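Local coordinates for outer membrane protein Omp121 (Bacteroides thetaiotaomicron, PDB 5FQ8) that probably carries nutrients across the outer membrane as a TonB-dependent transporter, a beta-barrel closed by a plug domain and found in complex with a lipoprotein, at residues G66-G70 with W722-K726; W225-Y229 with G357-T361; Y370-L376 with G416-L420; G750-Y754 with G962-E966; R776-S781 with V856-K862. One frame throughout, in Å; residues are numbered along the deposited sequence.

The five contacts sample different levels of one transporter. Interaction 1 joins plug to barrel wall, whereas interactions 2 to 5 lie at or beyond the barrel end where the long loops gather. Interactions 2 and 3 are neighbours, their centres about 19 Å apart and nearest atoms about 8 Å. In interaction 3 the side chain of Asn-374 is about 9 Å from that of Thr-285, a calcium-site residue, and the side chain of Tyr-375 about 14 Å from the ion. Interaction 5 is nested along the chain within the loop that interaction 4 closes, with centres about 29 Å apart. Interactions 1 and 2, about 53 Å between centres, sit on opposite sides of the chain's centre.

Interaction 1. Residues G66-G70 with W722-K726; sequences GKIAG and WNFTK
Ala-69 and Thr-725 come nearest along the two backbones, their CA atoms 5.3 Å apart, where an irregular loop approaches a regular strand. Residues 66-70 form no helix or strand and begin and end on glycines with positive phi, Gly-66 and Gly-70, a backbone shape that glycine adopts easily. Residues 722-726 are regular beta-strand and are bonded to strands on both sides, so the loop meets a face of the wall, the one carrying Asn-723 and Thr-725. No strand-to-strand ladder forms between them; the one hydrogen bond runs from backbone to side chain.

That bond goes from N of Gly-70 to OG1 of Thr-725, 2.6 Å long and bent, with an N-H...O angle of 143°. The threonine holds OG1 beside its own backbone N (chi1 -57°), which turns the hydroxyl to the loop while CG2 lies 3.7 Å from CA of Gly-70. The same OG1 is 3.4 Å from CB of Ala-69, so the methyl flanks the bond. Two residues back in the strand, Asn-723 also points to the loop and lays its amide against the peptides of 66-68: OD1 is 4.0 Å from N of Ile-68, contact without a hydrogen bond. Lys-67 turns from the strand and bonds Ser-63 O instead.

Phe-724, between the two polar residues, points away and packs on Met-804 of the adjoining strand 802-812. A plug loop bonded to the inward-facing side chain of a wall strand is what the plugged barrel of TonB-dependent receptors would lead one to expect.

Interaction 2. Residues W225-Y229 with G357-T361; sequences WGNVY and GYYYT
Tyr-358 reaches across to Val-228 and Tyr-229 atom by atom. CB leaves the loop near the base of Asn-227, with CG anti to its carbonyl carbon (chi1 -64°), and this swings the ring towards the end of the weak strand 227-229. CG already lies 4.1 Å from CD2 of Tyr-229. Along one edge, CD2 is 3.6 Å from CB of Tyr-229, and the next atom, CE2, is 3.3 Å from O of Val-228, which lies in the ring plane. At CZ, the last ring atom before the hydroxyl, the neighbour is still CD2 of Tyr-229, 3.8 Å away, standing over the ring's middle. The pair is a T-shaped stack, the edge of Tyr-229 pointing at the face of Tyr-358 with planes at 81° and centroids 5.0 Å apart.

A leucine in place of Tyr-358 would probably leave the edge of Tyr-229 without the aromatic face it points at.

At the other end a second, offset edge-to-face pair forms, the edge of Trp-225 toward the face of Tyr-360, with centroids 5.8 Å apart. Between them Asn-227 ND2 makes a weak bond of 2.7 Å to Tyr-359 O, and its stronger partner is Asn-430 OD1; ND2 of Asn-430 also donates to Tyr-359 O. A water accepts from N of Asn-227 and donates to O of Tyr-358. NE1 of Trp-225 bonds Ser-9 of the BT_2262 lipoprotein chain.

The chemistry is thus mixed: aromatic pairs form the two ends, and between them a water and a shared asparagine satisfy polar groups for which no direct backbone-to-backbone bond forms across the segments.

Interaction 3. Residues Y370-L376 with G416-L420; sequences YILNNYL and GKPNL
Leu-376 and Gly-416 form an antiparallel hydrogen-bonded pair where the hairpin of barrel strands 376-394 and 398-417 opens, toward the long loops. N of Leu-376 donates to O of Gly-416 at 2.9 Å, and N of Gly-416 answers to O of Leu-376 at the same length. Beyond this pair the chains diverge, one into helix 368-374 and the other towards helix 420-424, and side chains take over.

The tight part is the Tyr-375 ring, whose CG lies beside its backbone N (chi1 -78°), which brings the ring over Lys-417 and Pro-418. Pro-418 lays its CD over one face in a CH-pi contact, 3.8 Å from the ring centroid and 22° off the normal; CA of Lys-417 stands higher over the same face, also offset toward the rim, while Ile-371 touches the opposite face. At the edge Leu-420 approaches with CD1, 3.2 Å from OH of Tyr-375, and its other methyl, CD2, meets CE1 of Tyr-370 at 3.8 Å.

The outer side is looser. Across this contact Leu-376 meets only the backbone of Gly-416, and Lys-417, after resting CB on the tyrosine ring, runs away to a salt bridge with Glu-443. Asn-374, at this margin, is held by its own helix: ND2 donates to O of Tyr-370 and stands 3.2 Å above the Tyr-370 ring plane, over its centre.

Interaction 4. Residues G750-Y754 with G962-E966; sequences GTSMY and GNYGE
Tyr-964 and Met-753 are brought together by similar first torsions: in each, CG lies anti to the backbone N (chi1 169° for the tyrosine), which sends the tyrosine ring to the strand and starts the methionine chain across to 963-964. The methionine then bends at its end, chi3 -97°, and the turn hooks CE round to the backbone of 963-964. There CE is 3.2 Å from O of Asn-963 and SD is 3.9 Å from CA of Tyr-964.

The tyrosine reaches obliquely back toward Thr-751 and presents an edge to the strand. CD2 meets CB of Met-753 at 3.8 Å, CE2 comes 3.3 Å from O of Thr-751, and the phenol ends the row: OH donates to O of Thr-751 at 2.8 Å. The hydroxyl stands above the carbonyl plane, 45° out of it, although the carbonyl oxygen lies at the ring edge. A phenylalanine at Tyr-964 would probably keep the edge contact with Met-753 but leave the carbonyl of Thr-751 without this donor.

Both partners have further neighbours. Tyr-745, on strand 741-746 beside the strand of Met-753, packs edge-to-face with Tyr-964, whose backbone also bonds Tyr-830; Met-753 packs on Phe-764 and Met-798. The contact therefore ties the small antiparallel sheet of one long loop, between barrel strands 716-731 and 802-812, to a short 3-10 turn in another, between 928-941 and 973-983.

The contact is buried and mixed: one apolar touch beside carbonyl oxygens approached by CH groups and one phenol, whose bond probably fixes where along the strand the ring sits.

Interaction 5. Residues R776-S781 with V856-K862; sequences RIVVNS and VPNSVNK
Ile-777 and Val-778 run parallel to Ser-859 and Val-860, with CA atoms 4.9 and 5.0 Å apart, and three backbone bonds stitch them: Ile-777 N to Asn-858 O, Val-860 N to Ile-777 O, and Val-779 N to Val-860 O at 3.0 Å. Where the strands part, a water carries the pairing one step further, donating to O of Val-779 and accepting from N of Lys-862.

On one face of the sheet Val-778 and Val-860 touch through their CG2 methyls, 3.9 Å apart. The other methyl of Val-860, CG1, lies 3.6 Å above the plane of the Arg-776 guanidinium, whose NE is salt-bridged to Asp-772; the bend at chi3 (-72°) brings this flat group over the valine. The opposite face has Ile-777 CG2 against CG1 of Val-856 at 3.7 Å. Before the strand a type II turn runs from Val-856 to Ser-859, with Asn-858 at positive phi, and OG of Ser-859 bonds Val-856 O in the carbonyl plane.

Asn-858 also makes backbone bonds to a chain of another protein. Together the segments form the parallel edge of a small mixed sheet, in which strand 777-778 extends the hairpin 859-865 and 868-873, far out in the loops beyond the barrel.

Interaction 1. Residues G66-G70 with W722-K726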
# COMPACT_ATOMS: atom_id res chain seq x y z
N GLY B 66 -7.31 24.10 34.63
CA GLY B 66 -7.26 24.42 36.05
C GLY B 66 -8.07 25.62 36.47
O GLY B 66 -7.77 26.23 37.50
N LYS B 67 -9.09 26.00 35.70
CA LYS B 67 -9.89 27.17 36.01
C LYS B 67 -11.32 26.84 36.39
O LYS B 67 -12.08 27.76 36.68
CB LYS B 67 -9.89 28.15 34.83
CG LYS B 67 -8.54 28.73 34.47
CD LYS B 67 -8.68 29.86 33.48
CE LYS B 67 -7.44 30.75 33.42
NZ LYS B 67 -6.20 29.99 33.08
N ILE B 68 -11.71 25.58 36.37
CA ILE B 68 -13.09 25.17 36.58
C ILE B 68 -13.11 23.88 37.37
O ILE B 68 -12.42 22.92 37.02
CB ILE B 68 -13.84 24.99 35.25
CG1 ILE B 68 -13.84 26.28 34.45
CG2 ILE B 68 -15.26 24.57 35.51
CD1 ILE B 68 -14.51 26.15 33.15
N ALA B 69 -13.90 23.84 38.43
CA ALA B 69 -13.89 22.69 39.30
C ALA B 69 -14.49 21.49 38.59
O ALA B 69 -15.51 21.60 37.91
CB ALA B 69 -14.67 22.98 40.58
N GLY B 70 -13.85 20.34 38.76
CA GLY B 70 -14.33 19.09 38.21
C GLY B 70 -14.09 18.90 36.73
O GLY B 70 -14.60 17.92 36.18
N TRP B 722 -10.68 31.02 43.77
CA TRP B 722 -10.12 29.77 44.24
C TRP B 722 -11.13 28.67 43.96
O TRP B 722 -12.29 28.80 44.36
CB TRP B 722 -9.80 29.85 45.73
CG TRP B 722 -9.18 28.65 46.32
CD1 TRP B 722 -7.87 28.31 46.29
CD2 TRP B 722 -9.83 27.63 47.08
NE1 TRP B 722 -7.66 27.15 46.97
CE2 TRP B 722 -8.86 26.71 47.47
CE3 TRP B 722 -11.15 27.42 47.47
CZ2 TRP B 722 -9.16 25.58 48.23
CZ3 TRP B 722 -11.45 26.30 48.21
CH2 TRP B 722 -10.46 25.39 48.59
N ASN B 723 -10.71 27.63 43.26
CA ASN B 723 -11.59 26.51 42.95
C ASN B 723 -10.94 25.20 43.39
O ASN B 723 -9.72 25.05 43.28
CB ASN B 723 -11.93 26.49 41.45
CG ASN B 723 -10.71 26.38 40.58
OD1 ASN B 723 -10.39 25.30 40.12
ND2 ASN B 723 -10.03 27.49 40.34
N PHE B 724 -11.74 24.27 43.88
CA PHE B 724 -11.21 23.05 44.48
C PHE B 724 -12.02 21.83 44.05
O PHE B 724 -13.25 21.83 44.17
CB PHE B 724 -11.21 23.17 46.01
CG PHE B 724 -10.73 21.95 46.74
CD1 PHE B 724 -9.39 21.77 47.00
CD2 PHE B 724 -11.63 21.00 47.18
CE1 PHE B 724 -8.96 20.66 47.67
CE2 PHE B 724 -11.21 19.89 47.85
CZ PHE B 724 -9.87 19.72 48.10
N THR B 725 -11.32 20.81 43.57
CA THR B 725 -11.92 19.55 43.13
C THR B 725 -11.23 18.40 43.83
O THR B 725 -10.00 18.31 43.85
CB THR B 725 -11.79 19.35 41.61
OG1 THR B 725 -12.38 20.44 40.89
CG2 THR B 725 -12.47 18.07 41.19
N LYS B 726 -12.02 17.49 44.40
CA LYS B 726 -11.50 16.23 44.93
C LYS B 726 -12.44 15.13 44.50
O LYS B 726 -13.60 15.11 44.90
CB LYS B 726 -11.37 16.28 46.45
CG LYS B 726 -10.54 15.16 47.05
CD LYS B 726 -10.35 15.34 48.54
CE LYS B 726 -9.62 14.17 49.14
NZ LYS B 726 -9.06 14.48 50.48

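Interaction 2. Residues W225-Y229 with G357-T361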
# COMPACT_ATOMS: atom_id res chain seq x y z
N TRP B 225 37.12 10.83 20.58
CA TRP B 225 35.71 10.48 20.60
C TRP B 225 35.25 10.26 19.16
O TRP B 225 35.90 10.67 18.20
CB TRP B 225 34.88 11.56 21.29
CG TRP B 225 34.77 12.83 20.55
CD1 TRP B 225 35.71 13.80 20.44
CD2 TRP B 225 33.64 13.28 19.82
NE1 TRP B 225 35.24 14.82 19.67
CE2 TRP B 225 33.96 14.52 19.28
CE3 TRP B 225 32.38 12.74 19.57
CZ2 TRP B 225 33.08 15.23 18.50
CZ3 TRP B 225 31.51 13.45 18.79
CH2 TRP B 225 31.85 14.68 18.27
N GLY B 226 34.12 9.58 19.04
CA GLY B 226 33.48 9.43 17.75
C GLY B 226 34.17 8.40 16.88
O GLY B 226 35.16 7.77 17.26
N ASN B 227 33.63 8.23 15.69
CA ASN B 227 34.16 7.26 14.76
C ASN B 227 35.43 7.78 14.11
O ASN B 227 35.92 8.87 14.42
CB ASN B 227 33.13 6.91 13.71
CG ASN B 227 32.29 5.74 14.11
OD1 ASN B 227 32.80 4.70 14.51
ND2 ASN B 227 30.98 5.90 14.02
N VAL B 228 35.99 6.98 13.22
CA VAL B 228 37.21 7.31 12.51
C VAL B 228 36.87 7.44 11.05
O VAL B 228 36.28 6.52 10.47
CB VAL B 228 38.30 6.25 12.73
CG1 VAL B 228 39.58 6.71 12.09
CG2 VAL B 228 38.52 6.02 14.20
N TYR B 229 37.21 8.57 10.45
CA TYR B 229 36.92 8.82 9.05
C TYR B 229 38.22 9.16 8.35
O TYR B 229 38.90 10.11 8.75
CB TYR B 229 35.91 9.96 8.89
CG TYR B 229 35.77 10.51 7.49
CD1 TYR B 229 36.58 11.54 7.04
CD2 TYR B 229 34.82 10.00 6.62
CE1 TYR B 229 36.46 12.04 5.77
CE2 TYR B 229 34.69 10.50 5.35
CZ TYR B 229 35.51 11.53 4.92
OH TYR B 229 35.37 12.02 3.65
N GLY B 357 26.88 7.48 8.48
CA GLY B 357 27.81 6.38 8.58
C GLY B 357 28.95 6.61 9.53
O GLY B 357 29.58 5.64 9.96
N TYR B 358 29.23 7.85 9.89
CA TYR B 358 30.33 8.12 10.80
C TYR B 358 29.86 8.88 12.04
O TYR B 358 30.67 9.51 12.72
CB TYR B 358 31.44 8.87 10.07
CG TYR B 358 32.08 8.06 8.97
CD1 TYR B 358 31.44 7.88 7.76
CD2 TYR B 358 33.33 7.50 9.14
CE1 TYR B 358 32.03 7.14 6.76
CE2 TYR B 358 33.92 6.77 8.14
CZ TYR B 358 33.26 6.59 6.95
OH TYR B 358 33.86 5.85 5.95
N TYR B 359 28.58 8.80 12.37
CA TYR B 359 28.05 9.42 13.58
C TYR B 359 28.73 8.85 14.81
O TYR B 359 29.13 7.69 14.83
CB TYR B 359 26.56 9.19 13.64
CG TYR B 359 25.84 9.90 14.74
CD1 TYR B 359 25.92 11.27 14.89
CD2 TYR B 359 25.03 9.19 15.62
CE1 TYR B 359 25.24 11.92 15.90
CE2 TYR B 359 24.36 9.82 16.62
CZ TYR B 359 24.46 11.18 16.76
OH TYR B 359 23.78 11.80 17.77
N TYR B 360 28.86 9.67 15.86
CA TYR B 360 29.77 9.29 16.94
C TYR B 360 29.31 8.06 17.70
O TYR B 360 30.12 7.45 18.40
CB TYR B 360 29.97 10.47 17.89
CG TYR B 360 28.77 10.87 18.70
CD1 TYR B 360 27.88 11.79 18.23
CD2 TYR B 360 28.55 10.32 19.95
CE1 TYR B 360 26.79 12.15 18.95
CE2 TYR B 360 27.46 10.67 20.68
CZ TYR B 360 26.58 11.59 20.17
OH TYR B 360 25.48 11.96 20.88
N THR B 361 28.04 7.65 17.58
CA THR B 361 27.61 6.49 18.32
C THR B 361 26.67 5.61 17.49
O THR B 361 25.78 6.12 16.82
CB THR B 361 26.93 6.91 19.61
OG1 THR B 361 26.60 5.74 20.36
CG2 THR B 361 25.70 7.71 19.32
O HOH W 1 32.48 10.63 15.05

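Interaction 3. Residues Y370-L376 with G416-L420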
# COMPACT_ATOMS: atom_id res chain seq x y z
N TYR B 370 19.68 14.72 11.30
CA TYR B 370 19.32 13.89 10.16
C TYR B 370 17.87 13.47 10.25
O TYR B 370 17.11 13.59 9.29
CB TYR B 370 20.24 12.66 10.06
CG TYR B 370 19.98 11.87 8.80
CD1 TYR B 370 18.94 10.95 8.74
CD2 TYR B 370 20.74 12.06 7.66
CE1 TYR B 370 18.68 10.25 7.59
CE2 TYR B 370 20.48 11.36 6.50
CZ TYR B 370 19.45 10.46 6.48
OH TYR B 370 19.19 9.77 5.33
N ILE B 371 17.45 12.96 11.41
CA ILE B 371 16.10 12.44 11.54
C ILE B 371 15.07 13.52 11.25
O ILE B 371 14.06 13.27 10.59
CB ILE B 371 15.89 11.82 12.94
CG1 ILE B 371 16.93 10.75 13.20
CG2 ILE B 371 14.52 11.24 13.04
CD1 ILE B 371 16.85 10.15 14.58
N LEU B 372 15.32 14.75 11.73
CA LEU B 372 14.37 15.84 11.53
C LEU B 372 14.37 16.34 10.10
O LEU B 372 13.32 16.73 9.57
CB LEU B 372 14.69 17.00 12.47
CG LEU B 372 14.43 16.87 13.97
CD1 LEU B 372 15.27 17.87 14.66
CD2 LEU B 372 12.98 17.10 14.26
N ASN B 373 15.52 16.31 9.45
CA ASN B 373 15.65 16.77 8.08
C ASN B 373 15.27 15.73 7.03
O ASN B 373 15.11 16.10 5.87
CB ASN B 373 17.08 17.22 7.83
CG ASN B 373 17.27 18.68 8.10
OD1 ASN B 373 16.46 19.50 7.70
ND2 ASN B 373 18.35 19.01 8.79
N ASN B 374 15.11 14.46 7.40
CA ASN B 374 14.93 13.41 6.41
C ASN B 374 13.77 12.48 6.65
O ASN B 374 13.55 11.59 5.82
CB ASN B 374 16.21 12.57 6.30
CG ASN B 374 17.34 13.34 5.70
OD1 ASN B 374 17.44 13.46 4.48
ND2 ASN B 374 18.20 13.88 6.54
N TYR B 375 13.04 12.62 7.73
CA TYR B 375 11.87 11.79 7.97
C TYR B 375 10.63 12.61 7.73
O TYR B 375 10.69 13.83 7.59
CB TYR B 375 11.89 11.23 9.39
CG TYR B 375 12.82 10.06 9.57
CD1 TYR B 375 14.16 10.17 9.29
CD2 TYR B 375 12.34 8.84 10.03
CE1 TYR B 375 15.00 9.11 9.45
CE2 TYR B 375 13.18 7.79 10.21
CZ TYR B 375 14.50 7.93 9.91
OH TYR B 375 15.34 6.88 10.08
N LEU B 376 9.50 11.93 7.66
CA LEU B 376 8.27 12.59 7.28
C LEU B 376 7.12 12.02 8.08
O LEU B 376 7.00 10.81 8.23
CB LEU B 376 7.99 12.42 5.79
CG LEU B 376 6.70 13.04 5.31
CD1 LEU B 376 7.03 14.40 4.82
CD2 LEU B 376 6.11 12.22 4.20
N GLY B 416 6.96 8.79 6.11
CA GLY B 416 8.02 8.13 5.38
C GLY B 416 9.35 8.22 6.09
O GLY B 416 9.60 9.16 6.84
N LYS B 417 10.21 7.26 5.82
CA LYS B 417 11.57 7.22 6.35
C LYS B 417 12.49 6.59 5.32
O LYS B 417 12.06 5.70 4.57
CB LYS B 417 11.63 6.43 7.66
CG LYS B 417 11.16 5.00 7.61
CD LYS B 417 10.89 4.53 9.01
CE LYS B 417 10.82 3.03 9.11
NZ LYS B 417 12.16 2.40 8.86
N PRO B 418 13.75 7.01 5.26
CA PRO B 418 14.62 6.61 4.16
C PRO B 418 15.07 5.17 4.26
O PRO B 418 14.99 4.52 5.31
CB PRO B 418 15.82 7.56 4.28
CG PRO B 418 15.45 8.56 5.29
CD PRO B 418 14.44 7.93 6.17
N ASN B 419 15.58 4.68 3.14
CA ASN B 419 16.28 3.41 3.08
C ASN B 419 17.67 3.66 3.62
O ASN B 419 18.64 3.85 2.88
CB ASN B 419 16.33 2.90 1.65
CG ASN B 419 16.79 1.48 1.57
OD1 ASN B 419 17.79 1.10 2.17
ND2 ASN B 419 16.05 0.67 0.85
N LEU B 420 17.76 3.68 4.95
CA LEU B 420 19.03 3.92 5.61
C LEU B 420 20.05 2.84 5.26
O LEU B 420 21.25 3.13 5.13
CB LEU B 420 18.83 4.00 7.11
CG LEU B 420 17.92 5.12 7.63
CD1 LEU B 420 17.65 4.89 9.07
CD2 LEU B 420 18.57 6.46 7.44

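Interaction 4. Residues G750-Y754 with G962-E966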
# COMPACT_ATOMS: atom_id res chain seq x y z
N GLY B 750 6.55 -5.52 31.61
CA GLY B 750 6.96 -4.22 32.10
C GLY B 750 5.83 -3.57 32.85
O GLY B 750 4.83 -4.22 33.17
N THR B 751 5.95 -2.28 33.14
CA THR B 751 4.96 -1.59 33.94
C THR B 751 3.62 -1.53 33.21
O THR B 751 3.56 -1.22 32.02
CB THR B 751 5.44 -0.18 34.25
OG1 THR B 751 6.72 -0.22 34.90
CG2 THR B 751 4.44 0.51 35.12
N SER B 752 2.54 -1.84 33.92
CA SER B 752 1.24 -1.95 33.28
C SER B 752 0.16 -1.35 34.16
O SER B 752 0.18 -1.52 35.38
CB SER B 752 0.89 -3.40 32.98
OG SER B 752 2.06 -4.14 32.71
N MET B 753 -0.81 -0.71 33.52
CA MET B 753 -1.88 0.01 34.19
C MET B 753 -3.18 -0.75 33.99
O MET B 753 -3.55 -1.08 32.86
CB MET B 753 -1.96 1.44 33.66
CG MET B 753 -3.10 2.28 34.21
SD MET B 753 -3.41 3.77 33.26
CE MET B 753 -2.54 4.95 34.16
N TYR B 754 -3.88 -1.00 35.07
CA TYR B 754 -4.98 -1.95 35.06
C TYR B 754 -6.28 -1.27 35.45
O TYR B 754 -6.32 -0.08 35.73
CB TYR B 754 -4.70 -3.12 36.01
CG TYR B 754 -3.58 -3.99 35.52
CD1 TYR B 754 -3.81 -4.97 34.56
CD2 TYR B 754 -2.28 -3.83 35.98
CE1 TYR B 754 -2.80 -5.75 34.08
CE2 TYR B 754 -1.26 -4.62 35.52
CZ TYR B 754 -1.53 -5.58 34.56
OH TYR B 754 -0.52 -6.38 34.08
N GLY B 962 -4.15 7.42 27.70
CA GLY B 962 -3.06 8.36 27.81
C GLY B 962 -2.53 8.51 29.22
O GLY B 962 -1.37 8.89 29.42
N ASN B 963 -3.36 8.20 30.21
CA ASN B 963 -2.94 8.36 31.59
C ASN B 963 -1.82 7.43 31.98
O ASN B 963 -1.23 7.62 33.04
CB ASN B 963 -4.14 8.16 32.52
CG ASN B 963 -5.02 9.39 32.59
OD1 ASN B 963 -4.54 10.51 32.64
ND2 ASN B 963 -6.33 9.18 32.58
N TYR B 964 -1.49 6.45 31.14
CA TYR B 964 -0.44 5.51 31.49
C TYR B 964 0.90 6.21 31.67
O TYR B 964 1.71 5.81 32.51
CB TYR B 964 -0.34 4.44 30.41
CG TYR B 964 0.87 3.56 30.52
CD1 TYR B 964 2.08 3.94 29.95
CD2 TYR B 964 0.81 2.35 31.18
CE1 TYR B 964 3.17 3.16 30.05
CE2 TYR B 964 1.90 1.56 31.28
CZ TYR B 964 3.09 1.97 30.71
OH TYR B 964 4.20 1.19 30.81
N GLY B 965 1.17 7.21 30.86
CA GLY B 965 2.44 7.88 30.99
C GLY B 965 2.87 8.49 29.68
O GLY B 965 2.09 8.63 28.75
N GLU B 966 4.13 8.88 29.67
CA GLU B 966 4.76 9.55 28.55
C GLU B 966 5.90 8.68 28.06
O GLU B 966 6.66 8.15 28.87
CB GLU B 966 5.30 10.92 28.98
CG GLU B 966 6.66 11.25 28.42
CD GLU B 966 7.77 10.89 29.37
OE1 GLU B 966 7.45 10.65 30.53
OE2 GLU B 966 8.94 10.85 28.97

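Interaction 5. Residues R776-S781 with V856-K862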
# COMPACT_ATOMS: atom_id res chain seq x y z
N ARG B 776 14.34 -5.74 54.82
CA ARG B 776 15.60 -5.49 54.14
C ARG B 776 15.56 -5.98 52.70
O ARG B 776 14.83 -6.91 52.35
CB ARG B 776 16.74 -6.12 54.93
CG ARG B 776 16.91 -5.52 56.34
CD ARG B 776 17.85 -6.33 57.24
NE ARG B 776 17.23 -7.58 57.67
CZ ARG B 776 17.89 -8.58 58.26
NH1 ARG B 776 19.19 -8.48 58.48
NH2 ARG B 776 17.24 -9.68 58.62
N ILE B 777 16.36 -5.34 51.86
CA ILE B 777 16.33 -5.56 50.42
C ILE B 777 17.18 -6.77 50.08
O ILE B 777 18.33 -6.87 50.51
CB ILE B 777 16.82 -4.31 49.68
CG1 ILE B 777 16.74 -4.50 48.18
CG2 ILE B 777 18.22 -3.98 50.03
CD1 ILE B 777 15.56 -3.86 47.63
N VAL B 778 16.61 -7.70 49.33
CA VAL B 778 17.38 -8.87 48.94
C VAL B 778 18.20 -8.51 47.72
O VAL B 778 17.70 -7.92 46.77
CB VAL B 778 16.46 -10.06 48.64
CG1 VAL B 778 17.28 -11.27 48.35
CG2 VAL B 778 15.53 -10.31 49.80
N VAL B 779 19.47 -8.88 47.74
CA VAL B 779 20.33 -8.69 46.59
C VAL B 779 21.05 -9.99 46.28
O VAL B 779 21.04 -10.94 47.06
CB VAL B 779 21.35 -7.56 46.81
CG1 VAL B 779 20.63 -6.24 46.91
CG2 VAL B 779 22.10 -7.84 48.06
N ASN B 780 21.68 -10.02 45.12
CA ASN B 780 22.29 -11.21 44.57
C ASN B 780 23.67 -11.39 45.18
O ASN B 780 24.45 -10.44 45.22
CB ASN B 780 22.38 -11.09 43.05
CG ASN B 780 23.19 -12.19 42.40
OD1 ASN B 780 24.41 -12.18 42.43
ND2 ASN B 780 22.50 -13.14 41.78
N SER B 781 23.95 -12.60 45.64
CA SER B 781 25.18 -12.86 46.37
C SER B 781 26.41 -12.50 45.57
O SER B 781 27.44 -12.15 46.14
CB SER B 781 25.22 -14.33 46.76
OG SER B 781 23.92 -14.81 47.03
N VAL B 856 24.43 -1.89 48.53
CA VAL B 856 23.07 -1.40 48.72
C VAL B 856 22.78 -1.35 50.21
O VAL B 856 22.97 -2.35 50.90
CB VAL B 856 22.06 -2.29 47.98
CG1 VAL B 856 20.65 -1.86 48.29
CG2 VAL B 856 22.30 -2.22 46.50
N PRO B 857 22.37 -0.21 50.75
CA PRO B 857 22.11 -0.14 52.19
C PRO B 857 20.95 -1.03 52.58
O PRO B 857 19.93 -1.08 51.89
CB PRO B 857 21.81 1.35 52.41
CG PRO B 857 22.55 2.02 51.35
CD PRO B 857 22.37 1.13 50.15
N ASN B 858 21.13 -1.74 53.70
CA ASN B 858 20.14 -2.64 54.29
C ASN B 858 20.01 -3.95 53.52
O ASN B 858 18.96 -4.58 53.55
CB ASN B 858 18.76 -1.98 54.36
CG ASN B 858 18.37 -1.64 55.77
OD1 ASN B 858 19.23 -1.40 56.62
ND2 ASN B 858 17.07 -1.62 56.03
N SER B 859 21.07 -4.38 52.86
CA SER B 859 20.96 -5.50 51.95
C SER B 859 21.18 -6.82 52.66
O SER B 859 21.99 -6.93 53.58
CB SER B 859 21.98 -5.35 50.82
OG SER B 859 23.26 -5.06 51.32
N VAL B 860 20.43 -7.84 52.24
CA VAL B 860 20.62 -9.20 52.71
C VAL B 860 20.87 -10.09 51.51
O VAL B 860 20.77 -9.67 50.37
CB VAL B 860 19.41 -9.71 53.50
CG1 VAL B 860 19.08 -8.75 54.61
CG2 VAL B 860 18.24 -9.86 52.57
N ASN B 861 21.23 -11.33 51.80
CA ASN B 861 21.23 -12.39 50.81
C ASN B 861 20.23 -13.44 51.26
O ASN B 861 20.12 -13.71 52.44
CB ASN B 861 22.62 -13.00 50.64
CG ASN B 861 23.62 -12.00 50.12
OD1 ASN B 861 23.25 -10.96 49.63
ND2 ASN B 861 24.89 -12.32 50.23
N LYS B 862 19.48 -13.98 50.31
CA LYS B 862 18.51 -15.02 50.60
C LYS B 862 19.20 -16.36 50.37
O LYS B 862 19.53 -16.70 49.23
CB LYS B 862 17.29 -14.87 49.72
CG LYS B 862 16.11 -15.70 50.11
CD LYS B 862 15.06 -15.59 49.02
CE LYS B 862 13.81 -16.31 49.40
NZ LYS B 862 12.73 -16.00 48.46
O HOH W 2 20.30 -13.55 47.57